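Local coordinates for BlEst2 (Bacillus licheniformis, PDB 6WPX), which probably hydrolyses ester bonds as an alpha/beta-hydrolase-type lipase or esterase, and in its propeptide form is subject to autoinhibition by its C-terminal domain, at residues I168-K172 and V348-G352; Q152-L156 and F219-L224; T315-N321 and E377-V383; G214-F218 and W252-S256. All blocks are in the same frame, centred on the assembly; numbering follows the deposited sequence.

Contact 1 of 4, residues I168-K172 and V348-G352; sequences ILGQK and VFEGG
The C-terminal end of helix 163-169 meets the loop that joins the adjacent antiparallel strands 341-344 and 353-360. The helix stops at Gly-170 in a Schellman motif, whose positive phi (66°) turns Gln-171 back toward the loop. CA distances set the alignment: 6.5 Å between Gln-171 and Phe-349, and 6.0 Å between Leu-169 and Gly-351. Val-348 brings its O to 2.7 Å from Gln-171 NE2, but the angle is too poor for a hydrogen bond. Phe-349 (chi1 m) offers one ring face to the same amide, Gln-171 NE2 3.3 Å from Phe-349 CD2, and its edge to Leu-169 (chi1 m, chi2 t), Leu-169 CD1 4.5 Å from Phe-349 CD2. Phe-349 also opens a type II turn, closed by a weak bond from Gly-352 N to Phe-349 O (3.4 Å). Glu-350 points away; Gly-351, at phi 105°, supplies the third turn position and puts its O 3.6 Å from Leu-169 CD2. Gly-352 CA lies 3.7 Å from Leu-169 CD2, and a beta carbon here would clash with Leu-169 CD1. Around this joint, Phe-349 packs on Leu-156 and Ala-157 of helix 152-157 and on Leu-380 of strand 377-386.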
loop_
_atom_site.group_PDB
_atom_site.type_symbol
_atom_site.label_atom_id
_atom_site.label_comp_id
_atom_site.label_asym_id
_atom_site.label_seq_id
_atom_site.Cartn_x
_atom_site.Cartn_y
_atom_site.Cartn_z
ATOM N N ILE A 168 -5.677 2.672 17.655
ATOM C CA ILE A 168 -4.754 3.498 18.448
ATOM C C ILE A 168 -3.628 4.142 17.606
ATOM O O ILE A 168 -3.091 5.164 18.040
ATOM C CB ILE A 168 -4.200 2.849 19.724
ATOM C CG1 ILE A 168 -3.638 1.445 19.462
ATOM C CG2 ILE A 168 -5.260 2.871 20.842
ATOM C CD1 ILE A 168 -3.037 0.863 20.660
ATOM N N LEU A 169 -3.312 3.621 16.405
ATOM C CA LEU A 169 -2.318 4.299 15.563
ATOM C C LEU A 169 -2.920 5.563 14.884
ATOM O O LEU A 169 -2.172 6.433 14.423
ATOM C CB LEU A 169 -1.688 3.355 14.512
ATOM C CG LEU A 169 -0.727 2.246 15.009
ATOM C CD1 LEU A 169 0.059 1.628 13.829
ATOM C CD2 LEU A 169 0.266 2.761 16.044
ATOM N N GLY A 170 -4.258 5.650 14.856
ATOM C CA GLY A 170 -5.004 6.723 14.195
ATOM C C GLY A 170 -4.795 6.664 12.699
ATOM O O GLY A 170 -4.812 7.693 12.024
ATOM N N GLN A 171 -4.534 5.454 12.174
ATOM C CA GLN A 171 -4.252 5.272 10.751
ATOM C C GLN A 171 -5.521 5.193 9.917
ATOM O O GLN A 171 -5.436 5.092 8.695
ATOM C CB GLN A 171 -3.300 4.075 10.495
ATOM C CG GLN A 171 -3.920 2.698 10.678
ATOM C CD GLN A 171 -2.896 1.596 10.596
ATOM O OE1 GLN A 171 -2.495 1.015 11.605
ATOM N NE2 GLN A 171 -2.450 1.278 9.391
ATOM N N LYS A 172 -6.690 5.198 10.555
ATOM C CA LYS A 172 -7.901 5.200 9.772
ATOM C C LYS A 172 -8.326 6.636 9.604
ATOM O O LYS A 172 -8.628 7.341 10.573
ATOM C CB LYS A 172 -9.010 4.318 10.347
ATOM C CG LYS A 172 -8.739 2.823 10.197
ATOM C CD LYS A 172 -9.818 1.997 10.899
ATOM C CE LYS A 172 -9.901 0.610 10.305
ATOM N NZ LYS A 172 -10.719 -0.312 11.139
ATOM N N VAL A 348 1.074 3.726 5.492
ATOM C CA VAL A 348 -0.231 3.271 6.020
ATOM C C VAL A 348 -0.112 2.910 7.498
ATOM O O VAL A 348 -1.048 3.203 8.198
ATOM C CB VAL A 348 -0.717 2.114 5.145
ATOM C CG1 VAL A 348 -1.764 1.276 5.827
ATOM C CG2 VAL A 348 -1.198 2.647 3.816
ATOM N N PHE A 349 1.001 2.306 7.925
ATOM C CA PHE A 349 1.137 1.955 9.337
ATOM C C PHE A 349 2.065 2.934 10.092
ATOM O O PHE A 349 2.514 2.609 11.193
ATOM C CB PHE A 349 1.601 0.489 9.510
ATOM C CG PHE A 349 0.540 -0.549 9.217
ATOM C CD1 PHE A 349 0.376 -1.057 7.936
ATOM C CD2 PHE A 349 -0.286 -1.021 10.223
ATOM C CE1 PHE A 349 -0.612 -2.018 7.668
ATOM C CE2 PHE A 349 -1.278 -1.980 9.952
ATOM C CZ PHE A 349 -1.424 -2.481 8.683
ATOM N N GLU A 350 2.311 4.142 9.550
ATOM C CA GLU A 350 3.128 5.148 10.240
ATOM C C GLU A 350 2.660 5.334 11.708
ATOM O O GLU A 350 1.450 5.374 11.979
ATOM C CB GLU A 350 3.055 6.492 9.498
ATOM C CG GLU A 350 3.896 7.606 10.094
ATOM C CD GLU A 350 4.024 8.799 9.179
ATOM O OE1 GLU A 350 5.073 8.909 8.508
ATOM O OE2 GLU A 350 3.050 9.578 9.065
ATOM N N GLY A 351 3.620 5.406 12.628
ATOM C CA GLY A 351 3.337 5.615 14.043
ATOM C C GLY A 351 3.477 4.395 14.928
ATOM O O GLY A 351 3.428 4.516 16.146
ATOM N N GLY A 352 3.634 3.221 14.330
ATOM C CA GLY A 352 3.777 1.976 15.069
ATOM C C GLY A 352 5.167 1.387 14.978
ATOM O O GLY A 352 6.099 2.025 14.468
#

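Contact 2 of 4, residues Q152-L156 and F219-L224; sequences QLADL and FGGVYL
Two short helices of the alpha/beta-hydrolase part cross almost at right angles in a one-sided knob-into-hole packing. The axes of 152-156 and 219-224 approach to 11.0 Å with a signed crossing angle of 98°, and the nearest CA pairs are Gln-152 with Leu-224 (7.3 Å) and Leu-153 with Gly-220 (7.4 Å). The knob is Leu-153 (chi1 m, chi2 t), set in a hollow walled by Phe-219, Gly-220, Tyr-223 and Leu-224. Leu-153 CD1 lies 4.1 Å from Gly-220 CA and 3.9 Å from Leu-224 CD1; Leu-153 CD2 lies 3.6 Å from Tyr-223 CD2 and 4.0 Å from Phe-219 CE2. Gly-220 forms the floor, presenting bare backbone to the knob. One turn on, Leu-156 (chi1 t, chi2 p) makes a second bump: Leu-156 CD2 meets the edge of Phe-219, 3.9 Å from Phe-219 CZ, and sits over the Tyr-223 face in a CH-pi contact, 4.1 Å from the centroid. Ile-382 of strand 377-386 touches Leu-156, Phe-219 and Tyr-223, so the antiparallel sheet covers this junction. Polar contact is through water: one molecule donates to Gln-152 O at 2.8 Å and is hydrogen-bonded to Tyr-223 OH at 2.6 Å.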
loop_
_atom_site.group_PDB
_atom_site.type_symbol
_atom_site.label_atom_id
_atom_site.label_comp_id
_atom_site.label_asym_id
_atom_site.label_seq_id
_atom_site.Cartn_x
_atom_site.Cartn_y
_atom_site.Cartn_z
ATOM N N GLN A 152 -2.237 -2.820 -0.860
ATOM C CA GLN A 152 -2.616 -4.047 -0.119
ATOM C C GLN A 152 -2.351 -3.850 1.388
ATOM O O GLN A 152 -2.979 -4.498 2.219
ATOM C CB GLN A 152 -1.907 -5.304 -0.648
ATOM C CG GLN A 152 -2.267 -5.653 -2.119
ATOM C CD GLN A 152 -1.259 -5.054 -3.098
ATOM O OE1 GLN A 152 -0.629 -4.013 -2.837
ATOM N NE2 GLN A 152 -1.116 -5.692 -4.261
ATOM N N LEU A 153 -1.454 -2.917 1.724
ATOM C CA LEU A 153 -1.170 -2.558 3.114
ATOM C C LEU A 153 -2.341 -1.749 3.683
ATOM O O LEU A 153 -2.679 -1.916 4.854
ATOM C CB LEU A 153 0.148 -1.801 3.210
ATOM C CG LEU A 153 1.397 -2.683 3.002
ATOM C CD1 LEU A 153 2.646 -1.808 2.820
ATOM C CD2 LEU A 153 1.577 -3.670 4.196
ATOM N N ALA A 154 -2.988 -0.896 2.839
ATOM C CA ALA A 154 -4.191 -0.193 3.275
ATOM C C ALA A 154 -5.309 -1.227 3.463
ATOM O O ALA A 154 -6.048 -1.115 4.427
ATOM C CB ALA A 154 -4.604 0.878 2.263
ATOM N N ASP A 155 -5.393 -2.265 2.578
ATOM C CA ASP A 155 -6.392 -3.334 2.715
ATOM C C ASP A 155 -6.192 -4.026 4.040
ATOM O O ASP A 155 -7.168 -4.317 4.732
ATOM C CB ASP A 155 -6.270 -4.377 1.605
ATOM C CG ASP A 155 -6.578 -3.833 0.243
ATOM O OD1 ASP A 155 -7.074 -2.693 0.159
ATOM O OD2 ASP A 155 -6.370 -4.563 -0.744
ATOM N N LEU A 156 -4.918 -4.276 4.390
ATOM C CA LEU A 156 -4.531 -4.892 5.655
ATOM C C LEU A 156 -4.962 -4.036 6.838
ATOM O O LEU A 156 -5.589 -4.571 7.757
ATOM C CB LEU A 156 -3.010 -5.194 5.706
ATOM C CG LEU A 156 -2.460 -5.726 7.032
ATOM C CD1 LEU A 156 -3.032 -7.122 7.373
ATOM C CD2 LEU A 156 -0.918 -5.772 7.006
ATOM N N PHE A 219 9.233 -4.992 6.722
ATOM C CA PHE A 219 7.884 -5.588 6.880
ATOM C C PHE A 219 7.029 -5.319 5.638
ATOM O O PHE A 219 6.556 -6.257 5.083
ATOM C CB PHE A 219 7.132 -5.138 8.129
ATOM C CG PHE A 219 5.652 -5.393 8.007
ATOM C CD1 PHE A 219 5.152 -6.681 8.024
ATOM C CD2 PHE A 219 4.762 -4.351 7.807
ATOM C CE1 PHE A 219 3.799 -6.915 7.867
ATOM C CE2 PHE A 219 3.407 -4.593 7.666
ATOM C CZ PHE A 219 2.929 -5.876 7.688
ATOM N N GLY A 220 6.843 -4.053 5.267
ATOM C CA GLY A 220 6.060 -3.698 4.077
ATOM C C GLY A 220 6.538 -4.452 2.843
ATOM O O GLY A 220 5.729 -4.926 2.109
ATOM N N GLY A 221 7.853 -4.522 2.659
ATOM C CA GLY A 221 8.446 -5.223 1.523
ATOM C C GLY A 221 8.140 -6.710 1.472
ATOM O O GLY A 221 7.697 -7.216 0.441
ATOM N N VAL A 222 8.349 -7.421 2.578
ATOM C CA VAL A 222 8.103 -8.872 2.624
ATOM C C VAL A 222 6.600 -9.157 2.611
ATOM O O VAL A 222 6.194 -10.157 2.059
ATOM C CB VAL A 222 8.867 -9.624 3.755
ATOM C CG1 VAL A 222 10.385 -9.416 3.634
ATOM C CG2 VAL A 222 8.386 -9.207 5.123
ATOM N N TYR A 223 5.781 -8.258 3.167
ATOM C CA TYR A 223 4.326 -8.402 3.074
ATOM C C TYR A 223 3.925 -8.289 1.595
ATOM O O TYR A 223 3.243 -9.152 1.058
ATOM C CB TYR A 223 3.590 -7.341 3.904
ATOM C CG TYR A 223 2.109 -7.647 3.988
ATOM C CD1 TYR A 223 1.616 -8.567 4.914
ATOM C CD2 TYR A 223 1.212 -7.077 3.092
ATOM C CE1 TYR A 223 0.267 -8.908 4.941
ATOM C CE2 TYR A 223 -0.147 -7.374 3.143
ATOM C CZ TYR A 223 -0.609 -8.307 4.047
ATOM O OH TYR A 223 -1.945 -8.584 4.069
ATOM N N LEU A 224 4.369 -7.222 0.932
ATOM C CA LEU A 224 4.011 -7.011 -0.465
ATOM C C LEU A 224 4.683 -8.002 -1.419
ATOM O O LEU A 224 4.144 -8.234 -2.500
ATOM C CB LEU A 224 4.252 -5.559 -0.886
ATOM C CG LEU A 224 3.408 -4.511 -0.191
ATOM C CD1 LEU A 224 3.797 -3.141 -0.660
ATOM C CD2 LEU A 224 1.893 -4.725 -0.419
HETATM O O HOH W 1 -3.540 -7.243 2.591
#

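Contact 3 of 4, residues T315-N321 and E377-V383; sequences TVHWLSN and EAFLFIV
This antiparallel pair of strands 313-320 and 377-386 lies in the five-stranded sheet of the C-terminal beta-rich region. The segment axes run 4.7 Å apart at 161°. Hydrogen-bonded pairs are His-317 with Ile-382 (N to O 2.8 Å, O to N 2.9 Å) and Leu-319 with Leu-380 (N to O 2.8 Å, O to N 3.0 Å); Val-316/Val-383 and Trp-318/Phe-381 are non-hydrogen-bonded. Further along, Asn-321 OD1 (chi1 p) accepts Ala-378 N at 2.9 Å. Trp-318 (chi1 t) lies flat on Phe-379 (chi1 p) in an offset stack, centroids 4.2 Å apart, and with Phe-381 makes an aromatic cluster packed toward Ile-369 of strand 365-372. On the other face, Leu-319 CD1 meets Ile-382 CD1 at 3.9 Å, where Phe-219 of helix 218-224 packs on both. Glu-377 OE1 accepts from Trp-318 NE1 (3.2 Å) and Ser-320 OG (2.7 Å), while OE2 is hydrogen-bonded to Ser-371 OG and Asn-297 ND2. The buried carboxylate thus takes its hydrogen bonds from neutral indole, hydroxyl and amide groups.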
loop_
_atom_site.group_PDB
_atom_site.type_symbol
_atom_site.label_atom_id
_atom_site.label_comp_id
_atom_site.label_asym_id
_atom_site.label_seq_id
_atom_site.Cartn_x
_atom_site.Cartn_y
_atom_site.Cartn_z
ATOM N N THR A 315 8.643 -15.365 7.398
ATOM C CA THR A 315 8.971 -14.060 7.970
ATOM C C THR A 315 7.896 -13.920 9.026
ATOM O O THR A 315 6.753 -14.337 8.800
ATOM C CB THR A 315 9.140 -12.918 6.968
ATOM O OG1 THR A 315 7.869 -12.448 6.511
ATOM C CG2 THR A 315 10.088 -13.265 5.789
ATOM N N VAL A 316 8.284 -13.453 10.204
ATOM C CA VAL A 316 7.421 -13.398 11.386
ATOM C C VAL A 316 7.451 -11.976 11.903
ATOM O O VAL A 316 8.519 -11.431 12.158
ATOM C CB VAL A 316 7.895 -14.433 12.451
ATOM C CG1 VAL A 316 6.953 -14.485 13.652
ATOM C CG2 VAL A 316 8.057 -15.823 11.849
ATOM N N HIS A 317 6.278 -11.362 11.996
ATOM C CA HIS A 317 6.161 -9.969 12.380
ATOM C C HIS A 317 5.171 -9.755 13.489
ATOM O O HIS A 317 4.033 -10.208 13.387
ATOM C CB HIS A 317 5.735 -9.116 11.161
ATOM C CG HIS A 317 6.520 -9.433 9.944
ATOM N ND1 HIS A 317 7.708 -8.785 9.669
ATOM C CD2 HIS A 317 6.299 -10.365 8.994
ATOM C CE1 HIS A 317 8.179 -9.348 8.572
ATOM N NE2 HIS A 317 7.363 -10.297 8.126
ATOM N N TRP A 318 5.584 -9.004 14.511
ATOM C CA TRP A 318 4.672 -8.608 15.575
ATOM C C TRP A 318 4.601 -7.078 15.512
ATOM O O TRP A 318 5.538 -6.394 15.914
ATOM C CB TRP A 318 5.134 -9.111 16.951
ATOM C CG TRP A 318 4.148 -8.833 18.054
ATOM C CD1 TRP A 318 4.035 -7.686 18.786
ATOM C CD2 TRP A 318 3.134 -9.726 18.543
ATOM N NE1 TRP A 318 3.021 -7.813 19.713
ATOM C CE2 TRP A 318 2.437 -9.049 19.570
ATOM C CE3 TRP A 318 2.712 -11.023 18.177
ATOM C CZ2 TRP A 318 1.391 -9.647 20.286
ATOM C CZ3 TRP A 318 1.644 -11.598 18.861
ATOM C CH2 TRP A 318 1.019 -10.926 19.924
ATOM N N LEU A 319 3.515 -6.549 14.947
ATOM C CA LEU A 319 3.303 -5.092 14.860
ATOM C C LEU A 319 2.631 -4.658 16.120
ATOM O O LEU A 319 1.717 -5.332 16.580
ATOM C CB LEU A 319 2.436 -4.701 13.656
ATOM C CG LEU A 319 3.069 -4.834 12.262
ATOM C CD1 LEU A 319 3.009 -6.289 11.763
ATOM C CD2 LEU A 319 2.376 -3.911 11.298
ATOM N N SER A 320 3.108 -3.556 16.708
ATOM C CA SER A 320 2.591 -3.029 17.972
ATOM C C SER A 320 2.615 -1.496 17.964
ATOM O O SER A 320 3.297 -0.896 17.140
ATOM C CB SER A 320 3.451 -3.536 19.129
ATOM O OG SER A 320 2.998 -3.038 20.384
ATOM N N ASN A 321 1.890 -0.874 18.891
ATOM C CA ASN A 321 1.906 0.576 19.030
ATOM C C ASN A 321 3.124 1.001 19.867
ATOM O O ASN A 321 3.422 2.192 19.953
ATOM C CB ASN A 321 0.595 1.097 19.628
ATOM C CG ASN A 321 0.242 0.477 20.940
ATOM O OD1 ASN A 321 0.022 -0.728 21.040
ATOM N ND2 ASN A 321 0.082 1.313 21.951
ATOM N N GLU A 377 -0.936 -3.052 24.814
ATOM C CA GLU A 377 -0.613 -2.951 23.377
ATOM C C GLU A 377 -1.747 -3.490 22.512
ATOM O O GLU A 377 -2.482 -4.314 22.969
ATOM C CB GLU A 377 0.677 -3.699 23.029
ATOM C CG GLU A 377 0.492 -5.200 22.979
ATOM C CD GLU A 377 1.613 -5.994 22.347
ATOM O OE1 GLU A 377 2.433 -5.397 21.674
ATOM O OE2 GLU A 377 1.626 -7.201 22.518
ATOM N N ALA A 378 -1.940 -2.855 21.365
ATOM C CA ALA A 378 -2.762 -3.441 20.295
ATOM C C ALA A 378 -1.729 -4.082 19.356
ATOM O O ALA A 378 -0.658 -3.518 19.185
ATOM C CB ALA A 378 -3.616 -2.441 19.580
ATOM N N PHE A 379 -2.034 -5.255 18.833
ATOM C CA PHE A 379 -1.076 -5.921 17.973
ATOM C C PHE A 379 -1.666 -6.440 16.686
ATOM O O PHE A 379 -2.876 -6.609 16.553
ATOM C CB PHE A 379 -0.376 -7.073 18.740
ATOM C CG PHE A 379 -1.231 -8.315 18.938
ATOM C CD1 PHE A 379 -1.275 -9.315 17.968
ATOM C CD2 PHE A 379 -2.003 -8.471 20.079
ATOM C CE1 PHE A 379 -2.065 -10.444 18.140
ATOM C CE2 PHE A 379 -2.783 -9.611 20.259
ATOM C CZ PHE A 379 -2.817 -10.585 19.285
ATOM N N LEU A 380 -0.782 -6.724 15.748
ATOM C CA LEU A 380 -1.090 -7.352 14.478
ATOM C C LEU A 380 0.070 -8.294 14.256
ATOM O O LEU A 380 1.209 -7.862 14.183
ATOM C CB LEU A 380 -1.218 -6.318 13.345
ATOM C CG LEU A 380 -1.670 -6.840 11.969
ATOM C CD1 LEU A 380 -3.012 -7.584 12.060
ATOM C CD2 LEU A 380 -1.777 -5.701 10.974
ATOM N N PHE A 381 -0.227 -9.588 14.251
ATOM C CA PHE A 381 0.740 -10.674 14.111
ATOM C C PHE A 381 0.628 -11.226 12.722
ATOM O O PHE A 381 -0.452 -11.648 12.317
ATOM C CB PHE A 381 0.458 -11.776 15.166
ATOM C CG PHE A 381 1.265 -13.037 14.952
ATOM C CD1 PHE A 381 2.648 -12.979 14.768
ATOM C CD2 PHE A 381 0.645 -14.279 14.919
ATOM C CE1 PHE A 381 3.391 -14.140 14.549
ATOM C CE2 PHE A 381 1.392 -15.450 14.724
ATOM C CZ PHE A 381 2.764 -15.373 14.553
ATOM N N ILE A 382 1.747 -11.218 11.972
ATOM C CA ILE A 382 1.727 -11.668 10.581
ATOM C C ILE A 382 2.887 -12.589 10.314
ATOM O O ILE A 382 4.032 -12.288 10.662
ATOM C CB ILE A 382 1.722 -10.466 9.572
ATOM C CG1 ILE A 382 0.518 -9.541 9.790
ATOM C CG2 ILE A 382 1.813 -10.910 8.092
ATOM C CD1 ILE A 382 0.722 -8.151 9.242
ATOM N N VAL A 383 2.585 -13.685 9.645
ATOM C CA VAL A 383 3.582 -14.645 9.185
ATOM C C VAL A 383 3.472 -14.708 7.667
ATOM O O VAL A 383 2.368 -14.866 7.148
ATOM C CB VAL A 383 3.425 -16.057 9.821
ATOM C CG1 VAL A 383 4.512 -17.019 9.317
ATOM C CG2 VAL A 383 3.469 -15.980 11.339
#

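Contact 4 of 4, residues G214-F218 and W252-S256; sequences GSALF and WDHFS
One methyl group, Leu-217 CD1, makes the closest approach to three consecutive residues: 3.8 Å to Asp-253 OD1, 3.8 Å to His-254 N and 3.6 Å to Phe-255 CD2. It stands over the Phe-255 ring in a CH-pi contact, 3.8 Å from the centroid and 16° off the normal, with Leu-217 at chi1 m, chi2 t. Ala-216 CB reaches the ring edge, 3.9 Å from Phe-255 CE2. Both residues are central in a type I turn, Ser-215 to Phe-218 (Phe-218 N to Ser-215 O 3.2 Å), and Leu-217 takes the N-cap position of helix 218-224. The opposing loop follows strand 245-246 of the alpha/beta-hydrolase sheet. There His-254 (chi1 t) points its CB toward segment 214-218, but its imidazole leads off, hydrogen-bonds Asp-231 OD2 through ND1 and touches Ser-119, an arrangement consistent with a catalytic triad. The loop is tied by Asp-253 (chi1 p): OD1 accepts Phe-255 N (2.9 Å), an Asx turn, and Ser-256 N (2.8 Å), while Asp-253 N donates to Ser-256 OG at 3.0 Å.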
loop_
_atom_site.group_PDB
_atom_site.type_symbol
_atom_site.label_atom_id
_atom_site.label_comp_id
_atom_site.label_asym_id
_atom_site.label_seq_id
_atom_site.Cartn_x
_atom_site.Cartn_y
_atom_site.Cartn_z
ATOM N N GLY A 214 15.856 -4.962 9.413
ATOM C CA GLY A 214 16.072 -3.996 10.484
ATOM C C GLY A 214 15.572 -2.603 10.169
ATOM O O GLY A 214 15.538 -1.769 11.066
ATOM N N SER A 215 15.205 -2.325 8.897
ATOM C CA SER A 215 14.743 -0.996 8.464
ATOM C C SER A 215 13.223 -0.894 8.315
ATOM O O SER A 215 12.545 -1.917 8.246
ATOM C CB SER A 215 15.459 -0.561 7.184
ATOM O OG SER A 215 15.030 -1.309 6.057
ATOM N N ALA A 216 12.700 0.340 8.235
ATOM C CA ALA A 216 11.271 0.666 8.159
ATOM C C ALA A 216 10.483 0.064 6.981
ATOM O O ALA A 216 9.256 0.067 7.043
ATOM C CB ALA A 216 11.076 2.173 8.171
ATOM N N LEU A 217 11.136 -0.392 5.910
ATOM C CA LEU A 217 10.351 -0.957 4.786
ATOM C C LEU A 217 10.595 -2.455 4.603
ATOM O O LEU A 217 10.245 -3.019 3.563
ATOM C CB LEU A 217 10.606 -0.171 3.474
ATOM C CG LEU A 217 10.143 1.304 3.437
ATOM C CD1 LEU A 217 10.824 2.059 2.273
ATOM C CD2 LEU A 217 8.631 1.404 3.291
ATOM N N PHE A 218 11.173 -3.099 5.613
ATOM C CA PHE A 218 11.367 -4.564 5.579
ATOM C C PHE A 218 9.992 -5.248 5.656
ATOM O O PHE A 218 9.665 -5.979 4.750
ATOM C CB PHE A 218 12.262 -5.077 6.703
ATOM C CG PHE A 218 12.486 -6.559 6.590
ATOM C CD1 PHE A 218 13.210 -7.085 5.536
ATOM C CD2 PHE A 218 11.914 -7.442 7.486
ATOM C CE1 PHE A 218 13.403 -8.448 5.417
ATOM C CE2 PHE A 218 12.117 -8.805 7.376
ATOM C CZ PHE A 218 12.851 -9.303 6.336
ATOM N N TRP A 252 14.753 1.556 -6.459
ATOM C CA TRP A 252 14.378 2.497 -5.423
ATOM C C TRP A 252 13.398 1.842 -4.486
ATOM O O TRP A 252 12.639 0.970 -4.890
ATOM C CB TRP A 252 13.716 3.767 -6.029
ATOM C CG TRP A 252 14.431 4.313 -7.232
ATOM C CD1 TRP A 252 15.724 4.748 -7.294
ATOM C CD2 TRP A 252 13.910 4.409 -8.565
ATOM N NE1 TRP A 252 16.045 5.113 -8.590
ATOM C CE2 TRP A 252 14.950 4.903 -9.392
ATOM C CE3 TRP A 252 12.659 4.127 -9.148
ATOM C CZ2 TRP A 252 14.767 5.132 -10.763
ATOM C CZ3 TRP A 252 12.476 4.378 -10.496
ATOM C CH2 TRP A 252 13.526 4.845 -11.293
ATOM N N ASP A 253 13.415 2.277 -3.229
ATOM C CA ASP A 253 12.419 1.846 -2.284
ATOM C C ASP A 253 11.484 3.042 -2.190
ATOM O O ASP A 253 11.752 4.089 -2.813
ATOM C CB ASP A 253 13.015 1.398 -0.927
ATOM C CG ASP A 253 13.827 2.435 -0.168
ATOM O OD1 ASP A 253 13.363 3.569 -0.042
ATOM O OD2 ASP A 253 14.876 2.072 0.383
ATOM N N HIS A 254 10.403 2.914 -1.421
ATOM C CA HIS A 254 9.425 3.995 -1.312
ATOM C C HIS A 254 9.996 5.307 -0.771
ATOM O O HIS A 254 9.460 6.345 -1.102
ATOM C CB HIS A 254 8.211 3.551 -0.485
ATOM C CG HIS A 254 6.976 4.300 -0.842
ATOM N ND1 HIS A 254 6.428 4.239 -2.140
ATOM C CD2 HIS A 254 6.202 5.090 -0.075
ATOM C CE1 HIS A 254 5.358 5.006 -2.097
ATOM N NE2 HIS A 254 5.202 5.558 -0.886
ATOM N N PHE A 255 11.068 5.266 0.035
ATOM C CA PHE A 255 11.669 6.504 0.542
ATOM C C PHE A 255 12.689 7.071 -0.441
ATOM O O PHE A 255 12.709 8.267 -0.657
ATOM C CB PHE A 255 12.332 6.306 1.925
ATOM C CG PHE A 255 11.429 5.791 3.024
ATOM C CD1 PHE A 255 10.084 6.139 3.066
ATOM C CD2 PHE A 255 11.939 5.018 4.054
ATOM C CE1 PHE A 255 9.255 5.676 4.090
ATOM C CE2 PHE A 255 11.112 4.575 5.091
ATOM C CZ PHE A 255 9.777 4.902 5.094
ATOM N N SER A 256 13.533 6.222 -1.031
ATOM C CA SER A 256 14.584 6.696 -1.923
ATOM C C SER A 256 14.082 7.248 -3.292
ATOM O O SER A 256 14.801 8.007 -3.947
ATOM C CB SER A 256 15.645 5.618 -2.124
ATOM O OG SER A 256 15.189 4.628 -3.027
#

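Contacts 2 and 3 are buried, whereas contacts 1 and 4 are partly open and pair loops or a helix end. Contact 3 relies on a backbone ladder and a buried polar network; the other three have no direct hydrogen bonds between their segments and depend on leucine-aromatic packing. Contacts 1 and 2 each place alpha/beta-hydrolase helices beside strand 377-386: Ile-168 CD1 lies 3.5 Å from Ala-378 CB, and Phe-219 CZ 3.5 Å from Ile-382 CD1. They also touch each other, Phe-349 CZ, from the beta-rich side, lying 3.7 Å from Leu-156 CD2. Contact 4 adjoins contact 2 through residues 218 and 219, linking the helix packed on the beta-rich region to the loop of the probable catalytic histidine.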